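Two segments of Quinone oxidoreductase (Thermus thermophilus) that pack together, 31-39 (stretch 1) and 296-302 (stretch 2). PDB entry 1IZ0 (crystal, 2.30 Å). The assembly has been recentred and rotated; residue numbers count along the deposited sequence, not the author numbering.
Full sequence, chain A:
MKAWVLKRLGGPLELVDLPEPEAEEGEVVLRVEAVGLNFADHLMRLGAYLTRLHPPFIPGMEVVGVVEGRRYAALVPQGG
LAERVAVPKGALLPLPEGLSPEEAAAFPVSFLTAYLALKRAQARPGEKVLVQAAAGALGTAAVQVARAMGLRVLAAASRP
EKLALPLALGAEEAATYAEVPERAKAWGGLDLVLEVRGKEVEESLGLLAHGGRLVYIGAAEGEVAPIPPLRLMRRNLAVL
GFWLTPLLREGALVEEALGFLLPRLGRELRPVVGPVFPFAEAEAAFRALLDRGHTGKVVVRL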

# COMPACT_ATOMS: atom_id res chain seq x y z
N ARG A 31 -5.74 -4.85 -21.32
CA ARG A 31 -5.72 -3.47 -21.74
C ARG A 31 -5.95 -2.67 -20.47
O ARG A 31 -6.97 -2.81 -19.80
N VAL A 32 -4.96 -1.84 -20.15
CA VAL A 32 -4.95 -1.01 -18.96
C VAL A 32 -5.99 0.13 -18.89
O VAL A 32 -6.18 0.88 -19.86
N GLU A 33 -6.65 0.24 -17.74
CA GLU A 33 -7.63 1.28 -17.51
C GLU A 33 -7.12 2.25 -16.45
O GLU A 33 -7.32 3.46 -16.55
N ALA A 34 -6.46 1.71 -15.43
CA ALA A 34 -5.94 2.54 -14.35
C ALA A 34 -4.66 1.93 -13.77
O ALA A 34 -4.43 0.72 -13.86
N VAL A 35 -3.84 2.79 -13.18
CA VAL A 35 -2.59 2.36 -12.58
C VAL A 35 -2.44 3.06 -11.24
O VAL A 35 -2.54 4.28 -11.15
N GLY A 36 -2.22 2.28 -10.19
CA GLY A 36 -2.05 2.87 -8.88
C GLY A 36 -0.57 3.06 -8.62
O GLY A 36 0.21 2.15 -8.82
N LEU A 37 -0.19 4.26 -8.18
CA LEU A 37 1.22 4.52 -7.92
C LEU A 37 1.55 4.35 -6.45
O LEU A 37 0.71 4.58 -5.57
N ASN A 38 2.79 3.94 -6.19
CA ASN A 38 3.26 3.71 -4.82
C ASN A 38 4.58 4.42 -4.58
O ASN A 38 5.32 4.70 -5.52
N PHE A 39 4.88 4.72 -3.32
CA PHE A 39 6.13 5.38 -3.02
C PHE A 39 7.24 4.50 -3.59
O PHE A 39 8.26 4.99 -4.08
N GLY A 296 -5.12 9.55 0.34
CA GLY A 296 -5.53 8.42 -0.47
C GLY A 296 -4.50 8.02 -1.50
O GLY A 296 -3.36 8.49 -1.48
N LYS A 297 -4.92 7.16 -2.42
CA LYS A 297 -4.07 6.63 -3.48
C LYS A 297 -3.94 7.52 -4.71
O LYS A 297 -4.94 8.07 -5.19
N VAL A 298 -2.72 7.64 -5.23
CA VAL A 298 -2.49 8.41 -6.45
C VAL A 298 -2.75 7.44 -7.58
O VAL A 298 -2.14 6.38 -7.64
N VAL A 299 -3.66 7.79 -8.47
CA VAL A 299 -4.01 6.91 -9.57
C VAL A 299 -3.90 7.57 -10.94
O VAL A 299 -4.28 8.73 -11.11
N VAL A 300 -3.39 6.83 -11.91
CA VAL A 300 -3.28 7.31 -13.28
C VAL A 300 -4.39 6.59 -14.05
O VAL A 300 -4.48 5.36 -14.03
N ARG A 301 -5.24 7.37 -14.71
CA ARG A 301 -6.36 6.82 -15.47
C ARG A 301 -6.09 6.94 -16.96
O ARG A 301 -5.72 8.01 -17.44
N LEU A 302 -6.28 5.85 -17.70
CA LEU A 302 -6.07 5.87 -19.14
C LEU A 302 -7.38 6.11 -19.91
O LEU A 302 -7.33 6.81 -20.95
OXT LEU A 302 -8.42 5.60 -19.46

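The two strands run antiparallel and are joined by their backbones. Val35 and Val300 form the hydrogen-bonded pair at the centre: Val35 N to Val300 O and Val300 N to Val35 O are both 2.8 Å. Along each strand, successive side chains leave on alternate faces of the sheet.

One face carries Val35, Leu37, Val298 and Val300. Both Val35 and Val300 are t, and they sit side by side, with CB to CB at 4.3 Å. Leu37, with chi1 m and chi2 t, supplies the main bump. Its CD1 drops into the hollow between two t valines of the other strand, 4.1 Å from Val298 CG1 and 4.0 Å from Val300 CG2. At the chain terminus Leu302 (m, p) rests its CD1 against two methyls, Val32 CG1 at 3.9 Å and Val35 CG2 at 4.1 Å; both of these valines are t.

The other face carries Ala34, Val299 and Arg301, with a bare place at Gly36. The small Ala34 meets Val299 (t), CB to CG1 at 4.1 Å. Gly36 leaves a hollow, and the Lys297 chain fills it: Lys297 CE comes 3.9 Å from Gly36 CA. A CB on Gly36 would clash with that CE. The lysine chain (t, p, t, t) runs on past Leu37 and ends in a hydrogen bond from Lys297 NZ to Asn38 OD1, 2.6 Å. Asn38 is m; its CB points away, but its amide end comes back to the lysine.

Arg301 has chi1 between wells at -131°. Its CD approaches Glu33 O at 3.3 Å, while Arg301 NH1 makes a weak salt-bridge hydrogen bond to the terminal carboxylate, Leu302 OXT, at 3.4 Å. Glu33 OE2 stays 4.6 Å from Arg301 NH1, a proximity of charges only.

One water bridges the strands, donating to Leu37 O at 2.7 Å and accepting from Val298 N at 2.9 Å.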

# COMPACT_ATOMS: atom_id res chain seq x y z
CB ARG A 31 -6.82 -3.18 -22.78
CG ARG A 31 -8.17 -3.78 -22.48
CD ARG A 31 -9.18 -3.43 -23.58
NE ARG A 31 -9.56 -2.02 -23.52
CZ ARG A 31 -10.31 -1.50 -22.56
NH1 ARG A 31 -10.76 -2.27 -21.57
NH2 ARG A 31 -10.61 -0.20 -22.56
CB VAL A 32 -3.54 -0.41 -18.76
CG1 VAL A 32 -3.44 0.32 -17.43
CG2 VAL A 32 -2.50 -1.52 -18.84
CB GLU A 33 -8.96 0.68 -17.05
CG GLU A 33 -9.72 -0.06 -18.14
CD GLU A 33 -11.03 -0.63 -17.64
OE1 GLU A 33 -10.99 -1.53 -16.76
OE2 GLU A 33 -12.10 -0.19 -18.10
CB ALA A 34 -6.99 2.70 -13.25
CB VAL A 35 -1.38 2.75 -13.48
CG1 VAL A 35 -0.11 2.15 -12.91
CG2 VAL A 35 -1.60 2.27 -14.90
CB LEU A 37 1.58 5.94 -8.38
CG LEU A 37 1.39 6.21 -9.88
CD1 LEU A 37 1.95 7.59 -10.21
CD2 LEU A 37 2.12 5.15 -10.70
CB ASN A 38 3.46 2.20 -4.61
CG ASN A 38 2.21 1.40 -4.90
OD1 ASN A 38 1.30 1.33 -4.08
ND2 ASN A 38 2.16 0.80 -6.09
CB PHE A 39 6.30 5.54 -1.50
CG PHE A 39 7.49 6.38 -1.11
CD1 PHE A 39 8.60 5.79 -0.51
CD2 PHE A 39 7.51 7.75 -1.38
CE1 PHE A 39 9.72 6.56 -0.18
CE2 PHE A 39 8.62 8.53 -1.06
CZ PHE A 39 9.73 7.93 -0.46
CB LYS A 297 -4.64 5.28 -3.94
CG LYS A 297 -3.75 4.51 -4.87
CD LYS A 297 -2.74 3.69 -4.07
CE LYS A 297 -2.06 2.64 -4.94
NZ LYS A 297 -1.23 1.75 -4.10
CB VAL A 298 -1.03 8.91 -6.57
CG1 VAL A 298 -0.83 9.59 -7.92
CG2 VAL A 298 -0.70 9.88 -5.44
CB VAL A 299 -5.47 6.41 -9.40
CG1 VAL A 299 -5.90 5.60 -10.63
CG2 VAL A 299 -5.58 5.57 -8.13
CB VAL A 300 -1.91 7.00 -13.90
CG1 VAL A 300 -1.88 7.47 -15.35
CG2 VAL A 300 -0.80 7.70 -13.11
CB ARG A 301 -7.62 7.62 -15.13
CG ARG A 301 -8.84 6.81 -14.76
CD ARG A 301 -9.33 5.95 -15.91
NE ARG A 301 -10.68 5.47 -15.63
CZ ARG A 301 -11.35 4.63 -16.42
NH1 ARG A 301 -10.79 4.18 -17.53
NH2 ARG A 301 -12.58 4.27 -16.10
CB LEU A 302 -5.42 4.57 -19.62
CG LEU A 302 -3.94 4.47 -19.26
CD1 LEU A 302 -3.79 4.18 -17.76
CD2 LEU A 302 -3.28 3.38 -20.07
O HOH W 1 -0.52 6.26 -3.89